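Local coordinates for protein probable alginate O-acetylase AlgJ (Pseudomonas putida, PDB 4O8V) that probably transfers acetyl groups to the O-2 and O-3 positions of mannuronate residues in alginate, working with partner proteins at the inner membrane, at residues Q55-I60 / Q133-A138; S143-D148 / I210-V215; R112-L117 / A182-Q187. One frame throughout, in Å; residues are numbered along the deposited sequence. Where two conformers were deposited one is given.

Contacts 1 and 2 are neighbours on one parallel sheet. Contact 1 lays helix 125-141 on strand 55-61, and contact 2 brings the loop after that helix to the start of strand 212-215. Their centres are about 11 Å apart. They touch where Val57 CG2 packs on Leu144 CD1 at 3.7 Å. Contact 3 lies apart, its centre about 24 Å from that of contact 1 and about 30 Å from that of contact 2. It joins residues 112-117, ahead of the same helix, to strand 184-193. Contacts 1 and 2 are away from the catalytic residues. In contact 3 the nearest side-chain atoms of Leu117 and Asp120, an active-site residue by similarity, are about 3 Å apart.

Contact 1: residues Q55-I60 / Q133-A138; sequences QLVLAI and QALAEA
Leu135 turns both of its methyl groups onto strand residues 55-60 and meets Val57 and Ala59 there. The contact is wholly apolar, and no hydrogen bond crosses between the two segments. CD1 of Leu135 lies 3.8 Å from CB of Ala59. Its other branch, CD2, sits 3.9 Å from CG1 of Val57 and also comes within 4.0 Å of Ala59 CB. The fork of the leucine thus spans two residues that point to the same side of the strand. The Val57 and Leu135 side chains run past each other in opposite directions. Val57 holds CG1 anti to its backbone nitrogen (chi1 180°), which turns this methyl to the helix. The layout is that of an SGNH hydrolase-like domain, in which helices pack on a central parallel sheet. Here helix 125-141 covers strand 55-61, an outermost strand of that sheet. Leu58, between the two contact residues, points away from the helix and packs on Phe88 of helix 84-94. Backbone hydrogen bonds link Val57 to Val270 and Trp272 of strand 269-275. Pro100 also touches Val57, and Phe227 of helix 227-235 touches Leu135.

Contact 2: residues S143-D148 / I210-V215; sequences SLLNGD and IPVALV
Leu145 reaches from the loop to Pro211 and Val212, and its side chain carries the whole contact. CB leaves the backbone toward residues 210-215. Rotation about CA-CB (chi1 -83°) sets CG anti to the carbonyl carbon, and the two methyls fork from there. CD1 of Leu145 meets CG2 of Val212 at 3.9 Å. CD2 of Leu145 is 3.8 Å from Val212 CG2 and also packs against CB of Pro211 at 4.1 Å. One valine methyl is therefore held against both branches of the leucine, while the proline ring is met by CD2. The leucine crosses both partners at about a right angle. Val212 has CG1 anti to the backbone nitrogen (chi1 180°), which leaves CG2 on the side facing Leu145. All these contacts are apolar, and no hydrogen bond joins the two segments. A polar tie to a third segment lies next door, where the backbone N of Asn146 bonds to OE1 of Gln268. The loop begins at Ser143, where a Schellman motif ends helix 125-141, and it leads on to strand 152-162. Leu145 packs at the entry to strand 212-215, beside Val269 of the adjoining strand 269-275, while Val212 also touches Val239 of strand 239-241.

Contact 3: residues R112-L117 / A182-Q187; sequences RGQVFL and APDNLQ
Leu117 crosses Asp184 obliquely and sets CB and CD2 over one flat face of the aspartate's carboxylate. CD2 of Leu117 comes within 3.7 Å of CG of Asp184, and CB of the leucine is 3.7 Å from OD2. Leu117 C is also 3.6 Å from OD1 of Asp184. Gln114 runs extended beyond CG (chi2 -177°), which carries its amide out to Asp184. Its NE2 is 3.7 Å from Asp184 OD1, with the amide and carboxylate planes 66° apart, and no hydrogen bond is made. That NE2 instead donates to the backbone O of Phe116 at 3.0 Å, a nearly straight bond (169°) that falls on a lone pair in the carbonyl plane. This bond fixes the amide of Gln114. Each carboxylate oxygen has a hydrogen-bonded partner just beyond residues 112-117: OD1 accepts a hydrogen bond from Arg118 N, and OD2 pairs with Thr119 OG1. With an alanine at Asp184, Arg118 N and the Thr119 hydroxyl would probably lose these mates, leaving a gap beside Leu117. Further out, Trp225 touches Leu117, and Lys64 NZ bonds to the leucine's backbone O. Asp184 itself is bound through its backbone to Tyr162, in the antiparallel pair of strands 152-162 and 184-193. The grip thus ties this two-stranded sheet to the loop leading to Asp120 and His122, which by similarity form with Ser218 a Ser-His-Asp triad, as in SGNH hydrolases.

Contact 1: residues Q55-I60 / Q133-A138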
# COMPACT_ATOMS: atom_id res chain seq x y z
N GLN A 55 -11.99 1.79 13.42
CA GLN A 55 -11.54 0.43 13.11
C GLN A 55 -10.44 0.46 12.06
O GLN A 55 -10.61 1.04 10.98
CB GLN A 55 -12.70 -0.45 12.62
CG GLN A 55 -13.74 -0.76 13.68
CD GLN A 55 -13.22 -1.71 14.75
OE1 GLN A 55 -12.21 -2.39 14.57
NE2 GLN A 55 -13.91 -1.76 15.88
N LEU A 56 -9.33 -0.19 12.37
CA LEU A 56 -8.21 -0.27 11.43
C LEU A 56 -8.35 -1.45 10.51
O LEU A 56 -8.58 -2.57 10.97
CB LEU A 56 -6.90 -0.38 12.18
CG LEU A 56 -5.66 -0.63 11.30
CD1 LEU A 56 -5.46 0.49 10.25
CD2 LEU A 56 -4.43 -0.82 12.17
N VAL A 57 -8.22 -1.20 9.22
CA VAL A 57 -8.10 -2.27 8.24
C VAL A 57 -6.74 -2.09 7.55
O VAL A 57 -6.53 -1.15 6.76
CB VAL A 57 -9.23 -2.26 7.21
CG1 VAL A 57 -9.04 -3.41 6.20
CG2 VAL A 57 -10.59 -2.35 7.86
N LEU A 58 -5.80 -2.96 7.91
CA LEU A 58 -4.45 -2.89 7.38
C LEU A 58 -4.44 -3.55 6.02
O LEU A 58 -4.96 -4.65 5.89
CB LEU A 58 -3.46 -3.58 8.33
CG LEU A 58 -1.98 -3.57 7.93
CD1 LEU A 58 -1.43 -2.13 7.87
CD2 LEU A 58 -1.18 -4.41 8.92
N ALA A 59 -3.86 -2.88 5.03
CA ALA A 59 -3.82 -3.40 3.66
C ALA A 59 -2.37 -3.69 3.28
O ALA A 59 -1.64 -2.80 2.82
CB ALA A 59 -4.46 -2.43 2.69
N ILE A 60 -1.94 -4.92 3.52
CA ILE A 60 -0.54 -5.30 3.26
C ILE A 60 -0.39 -5.58 1.76
O ILE A 60 -0.95 -6.55 1.26
CB ILE A 60 -0.12 -6.55 4.08
CG1 ILE A 60 -0.26 -6.30 5.59
CG2 ILE A 60 1.35 -6.96 3.75
CD1 ILE A 60 -0.16 -7.60 6.41
N GLN A 133 -11.52 -4.18 -3.98
CA GLN A 133 -12.66 -5.07 -3.86
C GLN A 133 -12.47 -6.08 -2.73
O GLN A 133 -13.45 -6.41 -2.03
CB GLN A 133 -12.94 -5.79 -5.20
CG GLN A 133 -13.75 -4.92 -6.13
CD GLN A 133 -13.73 -5.39 -7.57
OE1 GLN A 133 -12.85 -6.14 -7.98
NE2 GLN A 133 -14.70 -4.93 -8.35
N ALA A 134 -11.26 -6.62 -2.59
CA ALA A 134 -10.98 -7.56 -1.51
C ALA A 134 -11.18 -6.87 -0.16
O ALA A 134 -11.73 -7.45 0.76
CB ALA A 134 -9.55 -8.11 -1.61
N LEU A 135 -10.69 -5.64 -0.05
CA LEU A 135 -10.82 -4.91 1.20
C LEU A 135 -12.31 -4.63 1.50
O LEU A 135 -12.77 -4.81 2.63
CB LEU A 135 -9.99 -3.62 1.16
CG LEU A 135 -8.47 -3.81 1.13
CD1 LEU A 135 -7.76 -2.50 0.73
CD2 LEU A 135 -7.99 -4.28 2.51
N ALA A 136 -13.08 -4.25 0.49
CA ALA A 136 -14.50 -3.98 0.68
C ALA A 136 -15.29 -5.23 1.10
O ALA A 136 -16.21 -5.13 1.90
CB ALA A 136 -15.11 -3.38 -0.58
N GLU A 137 -14.93 -6.39 0.55
CA GLU A 137 -15.57 -7.64 0.95
C GLU A 137 -15.35 -7.87 2.44
O GLU A 137 -16.29 -8.20 3.18
CB GLU A 137 -15.03 -8.84 0.16
CG GLU A 137 -15.81 -10.13 0.44
CD GLU A 137 -15.20 -11.37 -0.21
OE1 GLU A 137 -14.39 -11.24 -1.15
OE2 GLU A 137 -15.53 -12.49 0.24
N ALA A 138 -14.11 -7.69 2.87
CA ALA A 138 -13.75 -7.91 4.26
C ALA A 138 -14.47 -6.92 5.17
O ALA A 138 -15.01 -7.31 6.20
CB ALA A 138 -12.25 -7.81 4.44

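Contact 2: residues S143-D148 / I210-V215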
# COMPACT_ATOMS: atom_id res chain seq x y z
N SER A 143 -18.93 -6.12 9.12
CA SER A 143 -19.89 -5.06 9.44
C SER A 143 -19.24 -3.82 10.04
O SER A 143 -19.73 -3.29 11.03
CB SER A 143 -20.97 -5.59 10.41
OG SER A 143 -21.53 -6.81 9.95
N LEU A 144 -18.15 -3.35 9.44
CA LEU A 144 -17.38 -2.25 10.03
C LEU A 144 -18.00 -0.89 9.71
O LEU A 144 -17.77 0.09 10.42
CB LEU A 144 -15.93 -2.28 9.54
CG LEU A 144 -15.18 -3.57 9.88
CD1 LEU A 144 -13.74 -3.44 9.42
CD2 LEU A 144 -15.25 -3.83 11.38
N LEU A 145 -18.79 -0.85 8.64
CA LEU A 145 -19.42 0.39 8.21
C LEU A 145 -20.92 0.35 8.41
O LEU A 145 -21.58 -0.62 8.06
CB LEU A 145 -19.13 0.68 6.73
CG LEU A 145 -17.83 1.37 6.34
CD1 LEU A 145 -17.78 1.55 4.84
CD2 LEU A 145 -17.70 2.71 7.03
N ASN A 146 -21.46 1.42 8.97
CA ASN A 146 -22.89 1.63 8.92
C ASN A 146 -23.14 2.97 8.24
O ASN A 146 -22.19 3.71 7.95
CB ASN A 146 -23.53 1.55 10.32
CG ASN A 146 -23.04 2.63 11.28
OD1 ASN A 146 -22.60 3.71 10.88
ND2 ASN A 146 -23.13 2.34 12.58
N GLY A 147 -24.39 3.30 7.98
CA GLY A 147 -24.67 4.53 7.27
C GLY A 147 -25.19 4.20 5.90
O GLY A 147 -25.00 3.09 5.42
N ASP A 148 -25.86 5.16 5.28
CA ASP A 148 -26.45 4.94 3.97
C ASP A 148 -25.36 4.77 2.92
O ASP A 148 -24.42 5.55 2.87
CB ASP A 148 -27.36 6.10 3.59
CG ASP A 148 -28.55 6.22 4.51
OD1 ASP A 148 -28.85 5.24 5.22
OD2 ASP A 148 -29.18 7.30 4.54
N ILE A 210 -16.63 12.27 7.07
CA ILE A 210 -16.41 11.18 6.11
C ILE A 210 -16.17 9.90 6.91
O ILE A 210 -15.38 9.90 7.84
CB ILE A 210 -15.24 11.51 5.16
CG1 ILE A 210 -15.57 12.79 4.39
CG2 ILE A 210 -14.93 10.34 4.19
CD1 ILE A 210 -14.76 12.99 3.11
N PRO A 211 -16.88 8.82 6.57
CA PRO A 211 -16.82 7.62 7.40
C PRO A 211 -15.56 6.78 7.23
O PRO A 211 -15.28 5.97 8.11
CB PRO A 211 -18.05 6.82 6.95
CG PRO A 211 -18.36 7.32 5.62
CD PRO A 211 -17.96 8.75 5.57
N VAL A 212 -14.81 6.97 6.14
CA VAL A 212 -13.59 6.19 5.92
C VAL A 212 -12.39 7.09 5.61
O VAL A 212 -12.51 8.03 4.82
CB VAL A 212 -13.76 5.19 4.75
CG1 VAL A 212 -12.48 4.39 4.52
CG2 VAL A 212 -14.96 4.26 4.97
N ALA A 213 -11.24 6.81 6.22
CA ALA A 213 -10.01 7.52 5.84
C ALA A 213 -9.02 6.53 5.23
O ALA A 213 -8.94 5.38 5.64
CB ALA A 213 -9.36 8.22 7.06
N LEU A 214 -8.28 7.01 4.23
CA LEU A 214 -7.24 6.21 3.58
C LEU A 214 -5.89 6.81 3.96
O LEU A 214 -5.71 8.02 3.84
CB LEU A 214 -7.43 6.20 2.05
CG LEU A 214 -6.28 5.61 1.21
CD1 LEU A 214 -6.06 4.13 1.53
CD2 LEU A 214 -6.61 5.79 -0.28
N VAL A 215 -4.99 5.97 4.48
CA VAL A 215 -3.63 6.37 4.78
C VAL A 215 -2.65 5.40 4.12
O VAL A 215 -2.90 4.20 4.09
CB VAL A 215 -3.37 6.41 6.31
CG1 VAL A 215 -1.96 6.97 6.60
CG2 VAL A 215 -4.41 7.25 6.97

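Contact 3: residues R112-L117 / A182-Q187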
# COMPACT_ATOMS: atom_id res chain seq x y z
N ARG A 112 -6.29 -11.83 -16.10
CA ARG A 112 -7.00 -10.76 -16.80
C ARG A 112 -6.06 -9.75 -17.47
O ARG A 112 -6.42 -9.11 -18.46
CB ARG A 112 -7.93 -10.01 -15.81
CG ARG A 112 -9.02 -10.88 -15.19
CD ARG A 112 -9.53 -10.24 -13.89
NE ARG A 112 -10.08 -8.91 -14.11
CZ ARG A 112 -10.49 -8.10 -13.13
NH1 ARG A 112 -10.41 -8.50 -11.87
NH2 ARG A 112 -10.99 -6.90 -13.42
N GLY A 113 -4.85 -9.60 -16.92
CA GLY A 113 -3.91 -8.62 -17.40
C GLY A 113 -2.93 -8.29 -16.29
O GLY A 113 -2.92 -8.97 -15.26
N GLN A 114 -2.11 -7.27 -16.50
CA GLN A 114 -1.10 -6.90 -15.51
C GLN A 114 -1.77 -6.33 -14.26
O GLN A 114 -2.59 -5.41 -14.36
CB GLN A 114 -0.12 -5.89 -16.09
CG GLN A 114 0.83 -6.53 -17.10
CD GLN A 114 1.87 -5.57 -17.64
OE1 GLN A 114 2.18 -5.60 -18.82
NE2 GLN A 114 2.45 -4.75 -16.76
N VAL A 115 -1.39 -6.85 -13.10
CA VAL A 115 -1.86 -6.30 -11.83
C VAL A 115 -0.79 -5.39 -11.21
O VAL A 115 -1.08 -4.61 -10.32
CB VAL A 115 -2.31 -7.43 -10.85
CG1 VAL A 115 -3.46 -8.29 -11.47
CG2 VAL A 115 -1.16 -8.31 -10.41
N PHE A 116 0.45 -5.47 -11.72
CA PHE A 116 1.49 -4.45 -11.50
C PHE A 116 2.02 -3.99 -12.85
O PHE A 116 1.97 -4.74 -13.84
CB PHE A 116 2.68 -4.97 -10.68
CG PHE A 116 2.42 -5.12 -9.21
CD1 PHE A 116 1.76 -6.24 -8.73
CD2 PHE A 116 2.90 -4.17 -8.31
CE1 PHE A 116 1.52 -6.40 -7.39
CE2 PHE A 116 2.67 -4.33 -6.96
CZ PHE A 116 1.98 -5.44 -6.49
N LEU A 117 2.56 -2.77 -12.89
CA LEU A 117 3.23 -2.26 -14.09
C LEU A 117 4.56 -2.99 -14.31
O LEU A 117 5.19 -3.40 -13.35
CB LEU A 117 3.49 -0.75 -13.96
CG LEU A 117 2.25 0.15 -13.93
CD1 LEU A 117 2.59 1.47 -13.29
CD2 LEU A 117 1.76 0.40 -15.31
N ALA A 182 10.89 -0.56 -22.87
CA ALA A 182 9.69 0.07 -23.42
C ALA A 182 8.83 0.63 -22.28
O ALA A 182 8.68 -0.02 -21.24
CB ALA A 182 8.88 -0.93 -24.26
N PRO A 183 8.26 1.82 -22.47
CA PRO A 183 7.31 2.33 -21.48
C PRO A 183 6.14 1.38 -21.28
O PRO A 183 5.75 0.68 -22.23
CB PRO A 183 6.83 3.65 -22.08
CG PRO A 183 7.87 4.02 -23.07
CD PRO A 183 8.45 2.76 -23.59
N ASP A 184 5.57 1.35 -20.08
CA ASP A 184 4.27 0.72 -19.85
C ASP A 184 3.19 1.47 -20.62
O ASP A 184 3.42 2.57 -21.11
CB ASP A 184 3.90 0.72 -18.36
CG ASP A 184 4.55 -0.40 -17.58
OD1 ASP A 184 3.99 -1.53 -17.55
OD2 ASP A 184 5.60 -0.15 -16.96
N ASN A 185 2.01 0.86 -20.69
CA ASN A 185 0.81 1.58 -21.09
C ASN A 185 -0.05 1.77 -19.86
O ASN A 185 -0.07 0.90 -18.99
CB ASN A 185 0.04 0.82 -22.18
CG ASN A 185 0.63 1.04 -23.56
OD1 ASN A 185 1.22 2.08 -23.84
ND2 ASN A 185 0.45 0.05 -24.43
N LEU A 186 -0.71 2.91 -19.78
CA LEU A 186 -1.53 3.24 -18.61
C LEU A 186 -2.90 3.76 -18.99
O LEU A 186 -3.03 4.74 -19.74
CB LEU A 186 -0.79 4.28 -17.73
CG LEU A 186 -1.67 4.80 -16.58
CD1 LEU A 186 -1.94 3.67 -15.56
CD2 LEU A 186 -1.01 6.04 -15.91
N GLN A 187 -3.94 3.10 -18.48
CA GLN A 187 -5.31 3.54 -18.74
C GLN A 187 -5.75 4.54 -17.67
O GLN A 187 -5.62 4.28 -16.48
CB GLN A 187 -6.28 2.35 -18.77
CG GLN A 187 -7.68 2.77 -19.15
CD GLN A 187 -8.66 1.61 -19.14
OE1 GLN A 187 -8.88 0.98 -18.10
NE2 GLN A 187 -9.26 1.35 -20.29